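Local atomic coordinates of methylenetetrahydrofolate--tRNA-(uracil-5-)-methyltransferase TrmFO (PDB entry 3G5S), a protein that probably catalyses the folate- and FAD-dependent methylation of uridine 54 in tRNA to 5-methyluridine, using methylenetetrahydrofolate and NADH or NADPH. Residues G134-E139 with M307-Y312; D151-Y156 with Y312-R317; A9-S14 with A47-S52. One frame throughout, in Å; residues are numbered along the deposited sequence.

Contacts 1 and 3 are buried and both border the FAD, whereas contact 2 is only partly buried and borders the glutathione pocket. Contacts 1 and 2 are close neighbours: both use strand 309-313, they share Tyr312, and their segments alternate along the chain. Contact 3 closes earlier in the chain and stands apart, its nearest atoms about 7 Å from those of contact 1. The chemistry follows the place in the fold. In contact 3, backbone amides meet the phosphates; in contact 1, a loop and a strand are joined by one backbone bond and an arginine-water network; in contact 2, strand pairing gives way to an aromatic ring against an arginine.

Contact 1 of 3, residues G134-E139 with M307-Y312; sequences GPLTSE and MHRNTY. With FAD (flavin-adenine dinucleotide), chain B.
Thr311 N donates a nearly straight 2.9 Å hydrogen bond to Pro135 O (171° at the hydrogen), and this backbone link ties strand 309-313 to the loop after strand 129-131. The loop belongs to the Rossmann-type FAD-binding fold and contains a type I beta turn from Gly134 to Thr137, leading into helix 139-149. Gly134 O is gripped twice, by Thr137 N and, on an in-plane lone pair, by Thr137 OG1 at 2.7 Å. Across the contact, the CB of Thr311 is directed toward the turn, and its CG2, anti to the backbone N, meets Thr137 CB at 4.0 Å. The hydroxyl does different work. Arg309 NH1 reaches Thr311 OG1 at 2.8 Å, with the oxygen in the guanidinium plane, and has a second acceptor in Tyr156 O. Leu136 CD2 lies over one face of that guanidinium, offset toward its rim. A water at the guanidinium edge accepts from Arg309 NH2, donates to Thr137 O at 2.6 Å and also bonds Thr311 OG1. An alanine at Thr311 would probably deprive this water and Arg309 NH1 of a shared partner and open a gap beside Thr137 CB. On the cofactor side, Ser138 N donates to FAD N7A, while Pro135 CG comes within 3.4 Å of FAD O3'.

Contact 2 of 3, residues D151-Y156 with Y312-R317; sequences DHFLAY and YLNAPR. With GSH (glutathione), chain C; EDO (1,2-ethanediol), chain F.
Ala155 and Tyr312 are joined by two backbone hydrogen bonds, Ala155 N to Tyr312 O at 2.9 Å and Tyr312 N to Ala155 O at 3.1 Å. Beyond them Asn314 N donates to Phe153 O, carrying the pairing past the end of the strand. Weaker CA-H...O contacts add to these bonds: Leu313 CA approaches Phe153 O, and Leu154 CA approaches Tyr312 O.

Apolar packing divides between the two sides of the sheet. Leu154 CD1 and Leu313 CD2 touch on one; on the other, Ala155 CB lies 3.6 Å from Tyr312 CE1, obliquely to the ring. Tyr312 CG sits between the backbone N and the carbonyl carbon (chi1 71°), and farther out the CE1 side of the ring comes against that methyl. The pairing is that of a two-stranded antiparallel sheet, 154-155 with 309-313, in which Leu154 and Leu313 form the non-hydrogen-bonded pair and Ala155 and Tyr312 the hydrogen-bonded one. Ala155 and Tyr312 also line the glutathione pocket.

Where the strand passes into helix 315-318, Asn314 is the N-cap: its OD1 accepts from Arg317 N, which stands above the carbonyl plane. The arginine chain is bent at chi2 and chi3. A face of its guanidinium meets the Phe153 ring, the two planes 70° apart. Phe153 CZ lies over that face, offset toward the rim, while Arg317 NH1 meets the ring at its edge, 3.6 Å from Phe153 CE1.

Ligand bonds complete the polar contacts. Glutathione N1 donates to Tyr312 OH at 2.9 Å, and this hydroxyl is also hydrogen-bonded to Phe390 O. Asn314 ND2, which also bonds Pro387 O, donates at 3.1 Å to O2 of a 1,2-ethanediol, probably from the crystallisation liquor, and that same O2 donates to His152 O.

Contact 3 of 3, residues A9-S14 with A47-S52; sequences AGLAGS and AEIVCS. With FAD (flavin-adenine dinucleotide), chain B.
Gly10 O is gripped by two groups of one residue, Ser14 N and Ser14 OG, which reach it from opposite faces of its carbonyl plane. The bond from Ser14 OG to Gly10 O measures 2.8 Å, and Ala47 CB lies close against the same oxygen. The glycine lies in the GxGxxG sequence of the Rossmann fold (Gly8, Gly10, Gly13), where strand 4-7 turns into helix 11-22 next to the FAD diphosphate. Ser14 OG stands anti to the carbonyl carbon (chi1 -68°), which turns it back along the helix toward its first turn and also beside Ala47. Ala47 N makes the one hydrogen bond between the segments, to Ala9 O at 2.9 Å, and ties residues 47-52 to the loop before helix 11-22.

Leu11 touches both the loop and the cofactor. Its CD2 touches Ile49 CD1 and lies 3.8 Å from Glu48 O, and the same methyl meets FAD O4'. Phe100 of helix 97-109 packs on both Leu11 and Ile49.

The helix start serves the phosphates. Ala12 N donates to FAD O2P at 2.8 Å and Leu11 N weakly to FAD O2A; the helix end itself probably helps to stabilise the negative charge there. Gly10 CA comes to 3.2 Å from FAD O5B, and any CB at this position would collide with that oxygen. Farther along the loop the flavin takes over as neighbour. Val50 CG2 packs against its dimethylbenzene part, and Ser52 N makes a weak bond to FAD O4. In Cys51 it is CB, not the sulfur, that lies nearer to FAD N5; SG, anti to the backbone N (chi1 -160°), stands 3.7 Å from FAD N5.

Contact 1 of 3, residues G134-E139 with M307-Y312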
loop_
_atom_site.group_PDB
_atom_site.type_symbol
_atom_site.label_atom_id
_atom_site.label_comp_id
_atom_site.label_asym_id
_atom_site.label_seq_id
_atom_site.Cartn_x
_atom_site.Cartn_y
_atom_site.Cartn_z
ATOM N N GLY A 134 0.213 8.278 9.504
ATOM C CA GLY A 134 0.144 8.609 8.095
ATOM C C GLY A 134 1.440 8.977 7.410
ATOM O O GLY A 134 2.523 8.921 7.994
ATOM N N PRO A 135 1.332 9.377 6.142
ATOM C CA PRO A 135 2.522 9.709 5.353
ATOM C C PRO A 135 3.284 10.907 5.909
ATOM O O PRO A 135 4.474 11.031 5.645
ATOM C CB PRO A 135 1.945 10.052 3.980
ATOM C CG PRO A 135 0.533 10.419 4.227
ATOM C CD PRO A 135 0.080 9.605 5.395
ATOM N N LEU A 136 2.604 11.765 6.663
ATOM C CA LEU A 136 3.223 12.956 7.230
ATOM C C LEU A 136 3.248 12.855 8.761
ATOM O O LEU A 136 3.048 13.830 9.482
ATOM C CB LEU A 136 2.502 14.212 6.737
ATOM C CG LEU A 136 2.508 14.346 5.207
ATOM C CD1 LEU A 136 1.601 15.471 4.726
ATOM C CD2 LEU A 136 3.928 14.531 4.683
ATOM N N THR A 137 3.496 11.638 9.234
ATOM C CA THR A 137 3.786 11.367 10.635
ATOM C C THR A 137 4.721 12.447 11.183
ATOM O O THR A 137 5.717 12.791 10.547
ATOM C CB THR A 137 4.457 9.984 10.781
ATOM O OG1 THR A 137 3.500 8.941 10.543
ATOM C CG2 THR A 137 5.023 9.799 12.167
ATOM N N SER A 138 4.409 12.987 12.358
ATOM C CA SER A 138 5.225 14.071 12.895
ATOM C C SER A 138 6.664 13.617 13.108
ATOM O O SER A 138 6.939 12.447 13.388
ATOM C CB SER A 138 4.644 14.625 14.194
ATOM O OG SER A 138 4.997 13.804 15.286
ATOM N N GLU A 139 7.582 14.565 12.970
ATOM C CA GLU A 139 8.996 14.275 13.098
ATOM C C GLU A 139 9.329 13.615 14.435
ATOM O O GLU A 139 10.098 12.657 14.485
ATOM C CB GLU A 139 9.800 15.562 12.927
ATOM C CG GLU A 139 11.295 15.402 13.118
ATOM C CD GLU A 139 12.036 16.708 12.907
ATOM O OE1 GLU A 139 11.693 17.435 11.951
ATOM O OE2 GLU A 139 12.954 17.008 13.697
HETATM N N MSE A 307 7.006 8.302 -6.647
HETATM C CA MSE A 307 8.097 8.993 -5.967
HETATM C C MSE A 307 7.508 10.093 -5.120
HETATM O O MSE A 307 7.227 11.171 -5.636
HETATM C CB MSE A 307 9.003 9.705 -6.979
HETATM C CG MSE A 307 9.837 8.834 -7.886
HETATM SE SE MSE A 307 11.649 8.510 -7.222
HETATM C CE MSE A 307 12.119 10.275 -6.557
ATOM N N HIS A 308 7.318 9.861 -3.833
ATOM C CA HIS A 308 6.884 10.973 -3.009
ATOM C C HIS A 308 7.283 10.878 -1.554
ATOM O O HIS A 308 7.727 9.836 -1.065
ATOM C CB HIS A 308 5.380 11.251 -3.145
ATOM C CG HIS A 308 4.519 10.029 -3.089
ATOM N ND1 HIS A 308 4.403 9.248 -1.961
ATOM C CD2 HIS A 308 3.708 9.473 -4.020
ATOM C CE1 HIS A 308 3.561 8.256 -2.200
ATOM N NE2 HIS A 308 3.134 8.365 -3.445
ATOM N N ARG A 309 7.136 12.010 -0.885
ATOM C CA ARG A 309 7.287 12.098 0.549
ATOM C C ARG A 309 6.243 11.199 1.204
ATOM O O ARG A 309 5.045 11.334 0.947
ATOM C CB ARG A 309 7.098 13.550 0.973
ATOM C CG ARG A 309 6.972 13.765 2.452
ATOM C CD ARG A 309 8.322 13.782 3.126
ATOM N NE ARG A 309 8.156 14.086 4.538
ATOM C CZ ARG A 309 7.940 13.167 5.471
ATOM N NH1 ARG A 309 7.888 11.886 5.140
ATOM N NH2 ARG A 309 7.782 13.526 6.735
ATOM N N ASN A 310 6.704 10.282 2.045
ATOM C CA ASN A 310 5.842 9.233 2.580
ATOM C C ASN A 310 6.576 8.513 3.695
ATOM O O ASN A 310 7.453 7.701 3.431
ATOM C CB ASN A 310 5.495 8.242 1.449
ATOM C CG ASN A 310 4.429 7.213 1.841
ATOM O OD1 ASN A 310 3.228 7.460 1.716
ATOM N ND2 ASN A 310 4.871 6.035 2.273
ATOM N N THR A 311 6.228 8.814 4.942
ATOM C CA THR A 311 6.801 8.100 6.079
ATOM C C THR A 311 6.116 6.759 6.271
ATOM O O THR A 311 4.888 6.687 6.356
ATOM C CB THR A 311 6.680 8.917 7.353
ATOM O OG1 THR A 311 7.488 10.088 7.209
ATOM C CG2 THR A 311 7.175 8.131 8.541
ATOM N N TYR A 312 6.910 5.698 6.343
ATOM C CA TYR A 312 6.363 4.370 6.557
ATOM C C TYR A 312 7.403 3.425 7.143
ATOM O O TYR A 312 8.611 3.643 7.025
ATOM C CB TYR A 312 5.761 3.802 5.253
ATOM C CG TYR A 312 6.790 3.437 4.204
ATOM C CD1 TYR A 312 7.405 4.415 3.430
ATOM C CD2 TYR A 312 7.152 2.115 3.986
ATOM C CE1 TYR A 312 8.351 4.082 2.475
ATOM C CE2 TYR A 312 8.096 1.774 3.029
ATOM C CZ TYR A 312 8.697 2.764 2.276
ATOM O OH TYR A 312 9.644 2.451 1.322
HETATM P PA FAD B . -3.689 10.305 7.433
HETATM O O1A FAD B . -2.713 11.331 6.935
HETATM O O2A FAD B . -5.054 10.266 6.819
HETATM O O5B FAD B . -3.885 10.427 9.013
HETATM C C5B FAD B . -2.784 10.579 9.887
HETATM C C4B FAD B . -3.226 11.490 11.015
HETATM O O4B FAD B . -2.231 11.500 12.025
HETATM C C3B FAD B . -3.385 12.936 10.549
HETATM O O3B FAD B . -4.652 13.446 10.918
HETATM C C2B FAD B . -2.248 13.682 11.248
HETATM O O2B FAD B . -2.539 15.023 11.584
HETATM C C1B FAD B . -2.045 12.838 12.492
HETATM N N9A FAD B . -0.718 12.852 13.125
HETATM C C8A FAD B . 0.501 12.701 12.524
HETATM N N7A FAD B . 1.453 12.668 13.480
HETATM C C5A FAD B . 0.840 12.788 14.688
HETATM C C6A FAD B . 1.305 12.817 15.995
HETATM N N6A FAD B . 2.577 12.537 16.309
HETATM N N1A FAD B . 0.396 12.945 17.010
HETATM C C2A FAD B . -0.950 13.069 16.758
HETATM N N3A FAD B . -1.425 13.039 15.467
HETATM C C4A FAD B . -0.525 12.907 14.470
HETATM N N1 FAD B . -4.504 8.325 -1.245
HETATM C C2 FAD B . -5.434 7.964 -2.186
HETATM O O2 FAD B . -6.006 6.878 -2.114
HETATM N N3 FAD B . -5.728 8.832 -3.220
HETATM C C4 FAD B . -5.118 10.070 -3.340
HETATM O O4 FAD B . -5.408 10.827 -4.275
HETATM C C4X FAD B . -4.176 10.426 -2.376
HETATM N N5 FAD B . -3.528 11.639 -2.443
HETATM C C5X FAD B . -2.606 11.979 -1.474
HETATM C C6 FAD B . -1.967 13.212 -1.548
HETATM C C7 FAD B . -1.027 13.576 -0.594
HETATM C C7M FAD B . -0.339 14.910 -0.680
HETATM C C8 FAD B . -0.734 12.699 0.446
HETATM C C8M FAD B . 0.278 13.082 1.487
HETATM C C9 FAD B . -1.375 11.465 0.525
HETATM C C9A FAD B . -2.314 11.095 -0.435
HETATM N N10 FAD B . -2.940 9.856 -0.369
HETATM C C10 FAD B . -3.877 9.546 -1.337
HETATM C "C1'" FAD B . -2.218 8.698 0.282
HETATM C "C2'" FAD B . -2.968 8.075 1.472
HETATM O "O2'" FAD B . -3.929 7.116 1.063
HETATM C "C3'" FAD B . -3.599 9.134 2.377
HETATM O "O3'" FAD B . -2.534 9.885 2.925
HETATM C "C4'" FAD B . -4.439 8.542 3.507
HETATM O "O4'" FAD B . -5.139 9.604 4.124
HETATM C "C5'" FAD B . -3.594 7.772 4.514
HETATM O "O5'" FAD B . -4.364 7.487 5.661
HETATM P P FAD B . -3.648 7.432 7.091
HETATM O O1P FAD B . -2.513 6.459 7.079
HETATM O O2P FAD B . -4.726 7.223 8.102
HETATM O O3P FAD B . -2.973 8.880 7.253
HETATM O O HOH W 1 7.719 11.848 9.194
#

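Contact 2 of 3, residues D151-Y156 with Y312-R317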
loop_
_atom_site.group_PDB
_atom_site.type_symbol
_atom_site.label_atom_id
_atom_site.label_comp_id
_atom_site.label_asym_id
_atom_site.label_seq_id
_atom_site.Cartn_x
_atom_site.Cartn_y
_atom_site.Cartn_z
ATOM N N ASP A 151 16.874 2.797 12.988
ATOM C CA ASP A 151 16.864 3.873 12.000
ATOM C C ASP A 151 16.545 3.372 10.600
ATOM O O ASP A 151 15.895 4.065 9.817
ATOM C CB ASP A 151 18.228 4.566 11.955
ATOM C CG ASP A 151 18.508 5.406 13.183
ATOM O OD1 ASP A 151 17.614 5.538 14.040
ATOM O OD2 ASP A 151 19.630 5.943 13.287
ATOM N N HIS A 152 17.024 2.177 10.276
ATOM C CA HIS A 152 16.896 1.666 8.916
ATOM C C HIS A 152 15.526 1.091 8.605
ATOM O O HIS A 152 15.268 0.709 7.465
ATOM C CB HIS A 152 17.981 0.626 8.625
ATOM C CG HIS A 152 19.354 1.207 8.510
ATOM N ND1 HIS A 152 20.306 1.069 9.496
ATOM C CD2 HIS A 152 19.931 1.937 7.528
ATOM C CE1 HIS A 152 21.415 1.683 9.122
ATOM N NE2 HIS A 152 21.214 2.218 7.932
ATOM N N PHE A 153 14.653 1.039 9.606
ATOM C CA PHE A 153 13.350 0.413 9.428
ATOM C C PHE A 153 12.191 1.401 9.315
ATOM O O PHE A 153 11.030 1.004 9.302
ATOM C CB PHE A 153 13.115 -0.652 10.500
ATOM C CG PHE A 153 14.125 -1.760 10.457
ATOM C CD1 PHE A 153 14.328 -2.483 9.291
ATOM C CD2 PHE A 153 14.902 -2.053 11.561
ATOM C CE1 PHE A 153 15.270 -3.498 9.242
ATOM C CE2 PHE A 153 15.845 -3.064 11.518
ATOM C CZ PHE A 153 16.031 -3.783 10.359
ATOM N N LEU A 154 12.525 2.680 9.183
ATOM C CA LEU A 154 11.559 3.714 8.854
ATOM C C LEU A 154 12.105 4.510 7.675
ATOM O O LEU A 154 13.268 4.908 7.679
ATOM C CB LEU A 154 11.285 4.627 10.052
ATOM C CG LEU A 154 10.301 5.775 9.819
ATOM C CD1 LEU A 154 9.533 6.113 11.087
ATOM C CD2 LEU A 154 11.020 7.012 9.282
ATOM N N ALA A 155 11.272 4.704 6.659
ATOM C CA ALA A 155 11.635 5.479 5.486
ATOM C C ALA A 155 10.823 6.764 5.448
ATOM O O ALA A 155 9.726 6.829 6.008
ATOM C CB ALA A 155 11.403 4.660 4.226
ATOM N N TYR A 156 11.368 7.779 4.774
ATOM C CA TYR A 156 10.709 9.075 4.646
ATOM C C TYR A 156 10.154 9.323 3.247
ATOM O O TYR A 156 9.432 10.294 3.036
ATOM C CB TYR A 156 11.661 10.209 5.026
ATOM C CG TYR A 156 11.997 10.240 6.495
ATOM C CD1 TYR A 156 11.074 10.686 7.428
ATOM C CD2 TYR A 156 13.235 9.815 6.950
ATOM C CE1 TYR A 156 11.376 10.709 8.779
ATOM C CE2 TYR A 156 13.548 9.837 8.294
ATOM C CZ TYR A 156 12.614 10.285 9.204
ATOM O OH TYR A 156 12.927 10.306 10.545
ATOM N N TYR A 312 6.910 5.698 6.343
ATOM C CA TYR A 312 6.363 4.370 6.557
ATOM C C TYR A 312 7.403 3.425 7.143
ATOM O O TYR A 312 8.611 3.643 7.025
ATOM C CB TYR A 312 5.761 3.802 5.253
ATOM C CG TYR A 312 6.790 3.437 4.204
ATOM C CD1 TYR A 312 7.405 4.415 3.430
ATOM C CD2 TYR A 312 7.152 2.115 3.986
ATOM C CE1 TYR A 312 8.351 4.082 2.475
ATOM C CE2 TYR A 312 8.096 1.774 3.029
ATOM C CZ TYR A 312 8.697 2.764 2.276
ATOM O OH TYR A 312 9.644 2.451 1.322
ATOM N N LEU A 313 6.903 2.369 7.767
ATOM C CA LEU A 313 7.719 1.340 8.388
ATOM C C LEU A 313 8.021 0.170 7.465
ATOM O O LEU A 313 7.259 -0.128 6.536
ATOM C CB LEU A 313 6.991 0.791 9.609
ATOM C CG LEU A 313 6.761 1.805 10.725
ATOM C CD1 LEU A 313 5.777 1.242 11.725
ATOM C CD2 LEU A 313 8.077 2.181 11.405
ATOM N N ASN A 314 9.124 -0.511 7.754
ATOM C CA ASN A 314 9.436 -1.756 7.088
ATOM C C ASN A 314 8.551 -2.842 7.672
ATOM O O ASN A 314 8.900 -3.501 8.650
ATOM C CB ASN A 314 10.913 -2.109 7.246
ATOM C CG ASN A 314 11.329 -3.193 6.289
ATOM O OD1 ASN A 314 10.678 -4.237 6.216
ATOM N ND2 ASN A 314 12.385 -2.945 5.522
ATOM N N ALA A 315 7.376 -3.002 7.081
ATOM C CA ALA A 315 6.397 -3.941 7.606
ATOM C C ALA A 315 6.921 -5.376 7.685
ATOM O O ALA A 315 6.736 -6.034 8.702
ATOM C CB ALA A 315 5.087 -3.863 6.832
ATOM N N PRO A 316 7.596 -5.875 6.630
ATOM C CA PRO A 316 8.016 -7.275 6.746
ATOM C C PRO A 316 8.996 -7.511 7.894
ATOM O O PRO A 316 8.996 -8.595 8.480
ATOM C CB PRO A 316 8.678 -7.562 5.392
ATOM C CG PRO A 316 8.076 -6.579 4.458
ATOM C CD PRO A 316 7.775 -5.349 5.264
ATOM N N ARG A 317 9.808 -6.514 8.224
ATOM C CA ARG A 317 10.744 -6.665 9.331
ATOM C C ARG A 317 10.091 -6.459 10.694
ATOM O O ARG A 317 10.550 -7.021 11.679
ATOM C CB ARG A 317 11.912 -5.691 9.181
ATOM C CG ARG A 317 12.839 -5.988 8.012
ATOM C CD ARG A 317 13.427 -7.400 8.071
ATOM N NE ARG A 317 14.229 -7.643 9.267
ATOM C CZ ARG A 317 15.523 -7.366 9.371
ATOM N NH1 ARG A 317 16.170 -6.820 8.350
ATOM N NH2 ARG A 317 16.170 -7.626 10.501
HETATM N N1 GSH C . 11.949 3.900 0.235
HETATM C CA1 GSH C . 12.832 3.046 1.007
HETATM C C1 GSH C . 13.975 3.810 1.658
HETATM O O11 GSH C . 13.983 5.202 1.573
HETATM O O12 GSH C . 14.663 3.260 2.454
HETATM C CB1 GSH C . 13.308 1.806 0.256
HETATM C CG1 GSH C . 14.510 1.957 -0.670
HETATM C CD1 GSH C . 14.339 2.763 -1.955
HETATM O OE1 GSH C . 13.386 3.443 -2.164
HETATM N N2 GSH C . 15.383 2.649 -2.935
HETATM C CA2 GSH C . 15.256 3.281 -4.210
HETATM C C2 GSH C . 14.964 2.282 -5.326
HETATM O O2 GSH C . 15.852 1.695 -5.848
HETATM C CB2 GSH C . 16.533 4.069 -4.450
HETATM S SG2 GSH C . 16.555 5.161 -5.888
HETATM N N3 GSH C . 13.696 2.424 -6.015
HETATM C CA3 GSH C . 13.436 1.625 -7.193
HETATM C C3 GSH C . 13.122 0.165 -6.903
HETATM O O31 GSH C . 13.451 -0.715 -7.635
HETATM O O32 GSH C . 12.687 -0.110 -5.621
HETATM C C1 EDO F . 11.411 0.732 4.424
HETATM O O1 EDO F . 12.106 0.223 3.283
HETATM C C2 EDO F . 12.443 1.147 5.463
HETATM O O2 EDO F . 13.183 -0.014 5.852
#

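Contact 3 of 3, residues A9-S14 with A47-S52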
loop_
_atom_site.group_PDB
_atom_site.type_symbol
_atom_site.label_atom_id
_atom_site.label_comp_id
_atom_site.label_asym_id
_atom_site.label_seq_id
_atom_site.Cartn_x
_atom_site.Cartn_y
_atom_site.Cartn_z
ATOM N N ALA A 9 -5.967 10.628 13.779
ATOM C CA ALA A 9 -7.377 10.502 13.429
ATOM C C ALA A 9 -7.601 10.738 11.939
ATOM O O ALA A 9 -8.482 11.507 11.541
ATOM C CB ALA A 9 -8.217 11.452 14.256
ATOM N N GLY A 10 -6.794 10.074 11.119
ATOM C CA GLY A 10 -6.985 10.087 9.684
ATOM C C GLY A 10 -7.864 8.932 9.243
ATOM O O GLY A 10 -8.753 8.485 9.973
ATOM N N LEU A 11 -7.618 8.424 8.044
ATOM C CA LEU A 11 -8.418 7.317 7.522
ATOM C C LEU A 11 -8.270 6.064 8.395
ATOM O O LEU A 11 -9.261 5.447 8.796
ATOM C CB LEU A 11 -8.017 7.010 6.075
ATOM C CG LEU A 11 -8.671 7.859 4.978
ATOM C CD1 LEU A 11 -10.139 7.478 4.786
ATOM C CD2 LEU A 11 -8.532 9.362 5.218
ATOM N N ALA A 12 -7.025 5.687 8.681
ATOM C CA ALA A 12 -6.763 4.481 9.455
ATOM C C ALA A 12 -7.183 4.611 10.913
ATOM O O ALA A 12 -7.808 3.711 11.463
ATOM C CB ALA A 12 -5.294 4.091 9.363
ATOM N N GLY A 13 -6.823 5.725 11.545
ATOM C CA GLY A 13 -7.090 5.881 12.958
ATOM C C GLY A 13 -8.574 6.002 13.232
ATOM O O GLY A 13 -9.072 5.503 14.247
ATOM N N SER A 14 -9.297 6.665 12.333
ATOM C CA SER A 14 -10.732 6.788 12.512
ATOM C C SER A 14 -11.391 5.411 12.471
ATOM O O SER A 14 -12.261 5.102 13.297
ATOM C CB SER A 14 -11.341 7.705 11.451
ATOM O OG SER A 14 -10.926 9.052 11.622
ATOM N N ALA A 47 -10.419 11.913 9.474
ATOM C CA ALA A 47 -10.474 11.286 8.161
ATOM C C ALA A 47 -10.631 12.309 7.033
ATOM O O ALA A 47 -11.292 12.062 6.029
ATOM C CB ALA A 47 -11.575 10.226 8.109
ATOM N N GLU A 48 -9.996 13.461 7.202
ATOM C CA GLU A 48 -9.900 14.426 6.123
ATOM C C GLU A 48 -9.259 13.782 4.899
ATOM O O GLU A 48 -8.231 13.108 5.008
ATOM C CB GLU A 48 -9.074 15.639 6.564
ATOM C CG GLU A 48 -8.797 16.627 5.438
ATOM C CD GLU A 48 -8.016 17.866 5.881
ATOM O OE1 GLU A 48 -7.916 18.142 7.096
ATOM O OE2 GLU A 48 -7.498 18.572 4.994
ATOM N N ILE A 49 -9.875 14.003 3.743
ATOM C CA ILE A 49 -9.363 13.536 2.466
ATOM C C ILE A 49 -8.505 14.653 1.878
ATOM O O ILE A 49 -9.016 15.722 1.552
ATOM C CB ILE A 49 -10.532 13.223 1.509
ATOM C CG1 ILE A 49 -11.384 12.075 2.058
ATOM C CG2 ILE A 49 -10.024 12.921 0.103
ATOM C CD1 ILE A 49 -10.760 10.707 1.878
ATOM N N VAL A 50 -7.200 14.424 1.766
ATOM C CA VAL A 50 -6.294 15.523 1.423
ATOM C C VAL A 50 -6.105 15.772 -0.074
ATOM O O VAL A 50 -5.610 16.823 -0.461
ATOM C CB VAL A 50 -4.911 15.393 2.109
ATOM C CG1 VAL A 50 -5.071 15.382 3.618
ATOM C CG2 VAL A 50 -4.179 14.162 1.614
ATOM N N CYS A 51 -6.503 14.826 -0.918
ATOM C CA CYS A 51 -6.288 14.985 -2.355
ATOM C C CYS A 51 -7.510 14.558 -3.163
ATOM O O CYS A 51 -8.597 15.101 -2.980
ATOM C CB CYS A 51 -5.047 14.208 -2.795
ATOM S SG CYS A 51 -4.329 14.745 -4.360
ATOM N N SER A 52 -7.335 13.593 -4.061
ATOM C CA SER A 52 -8.450 13.114 -4.875
ATOM C C SER A 52 -9.589 12.627 -3.993
ATOM O O SER A 52 -9.357 12.123 -2.898
ATOM C CB SER A 52 -8.008 11.987 -5.809
ATOM O OG SER A 52 -9.129 11.366 -6.419
HETATM P PA FAD B . -3.689 10.305 7.433
HETATM O O1A FAD B . -2.713 11.331 6.935
HETATM O O2A FAD B . -5.054 10.266 6.819
HETATM O O5B FAD B . -3.885 10.427 9.013
HETATM C C5B FAD B . -2.784 10.579 9.887
HETATM C C4B FAD B . -3.226 11.490 11.015
HETATM O O4B FAD B . -2.231 11.500 12.025
HETATM C C3B FAD B . -3.385 12.936 10.549
HETATM O O3B FAD B . -4.652 13.446 10.918
HETATM C C2B FAD B . -2.248 13.682 11.248
HETATM O O2B FAD B . -2.539 15.023 11.584
HETATM C C1B FAD B . -2.045 12.838 12.492
HETATM N N9A FAD B . -0.718 12.852 13.125
HETATM C C8A FAD B . 0.501 12.701 12.524
HETATM N N7A FAD B . 1.453 12.668 13.480
HETATM C C5A FAD B . 0.840 12.788 14.688
HETATM C C6A FAD B . 1.305 12.817 15.995
HETATM N N6A FAD B . 2.577 12.537 16.309
HETATM N N1A FAD B . 0.396 12.945 17.010
HETATM C C2A FAD B . -0.950 13.069 16.758
HETATM N N3A FAD B . -1.425 13.039 15.467
HETATM C C4A FAD B . -0.525 12.907 14.470
HETATM N N1 FAD B . -4.504 8.325 -1.245
HETATM C C2 FAD B . -5.434 7.964 -2.186
HETATM O O2 FAD B . -6.006 6.878 -2.114
HETATM N N3 FAD B . -5.728 8.832 -3.220
HETATM C C4 FAD B . -5.118 10.070 -3.340
HETATM O O4 FAD B . -5.408 10.827 -4.275
HETATM C C4X FAD B . -4.176 10.426 -2.376
HETATM N N5 FAD B . -3.528 11.639 -2.443
HETATM C C5X FAD B . -2.606 11.979 -1.474
HETATM C C6 FAD B . -1.967 13.212 -1.548
HETATM C C7 FAD B . -1.027 13.576 -0.594
HETATM C C7M FAD B . -0.339 14.910 -0.680
HETATM C C8 FAD B . -0.734 12.699 0.446
HETATM C C8M FAD B . 0.278 13.082 1.487
HETATM C C9 FAD B . -1.375 11.465 0.525
HETATM C C9A FAD B . -2.314 11.095 -0.435
HETATM N N10 FAD B . -2.940 9.856 -0.369
HETATM C C10 FAD B . -3.877 9.546 -1.337
HETATM C "C1'" FAD B . -2.218 8.698 0.282
HETATM C "C2'" FAD B . -2.968 8.075 1.472
HETATM O "O2'" FAD B . -3.929 7.116 1.063
HETATM C "C3'" FAD B . -3.599 9.134 2.377
HETATM O "O3'" FAD B . -2.534 9.885 2.925
HETATM C "C4'" FAD B . -4.439 8.542 3.507
HETATM O "O4'" FAD B . -5.139 9.604 4.124
HETATM C "C5'" FAD B . -3.594 7.772 4.514
HETATM O "O5'" FAD B . -4.364 7.487 5.661
HETATM P P FAD B . -3.648 7.432 7.091
HETATM O O1P FAD B . -2.513 6.459 7.079
HETATM O O2P FAD B . -4.726 7.223 8.102
HETATM O O3P FAD B . -2.973 8.880 7.253
#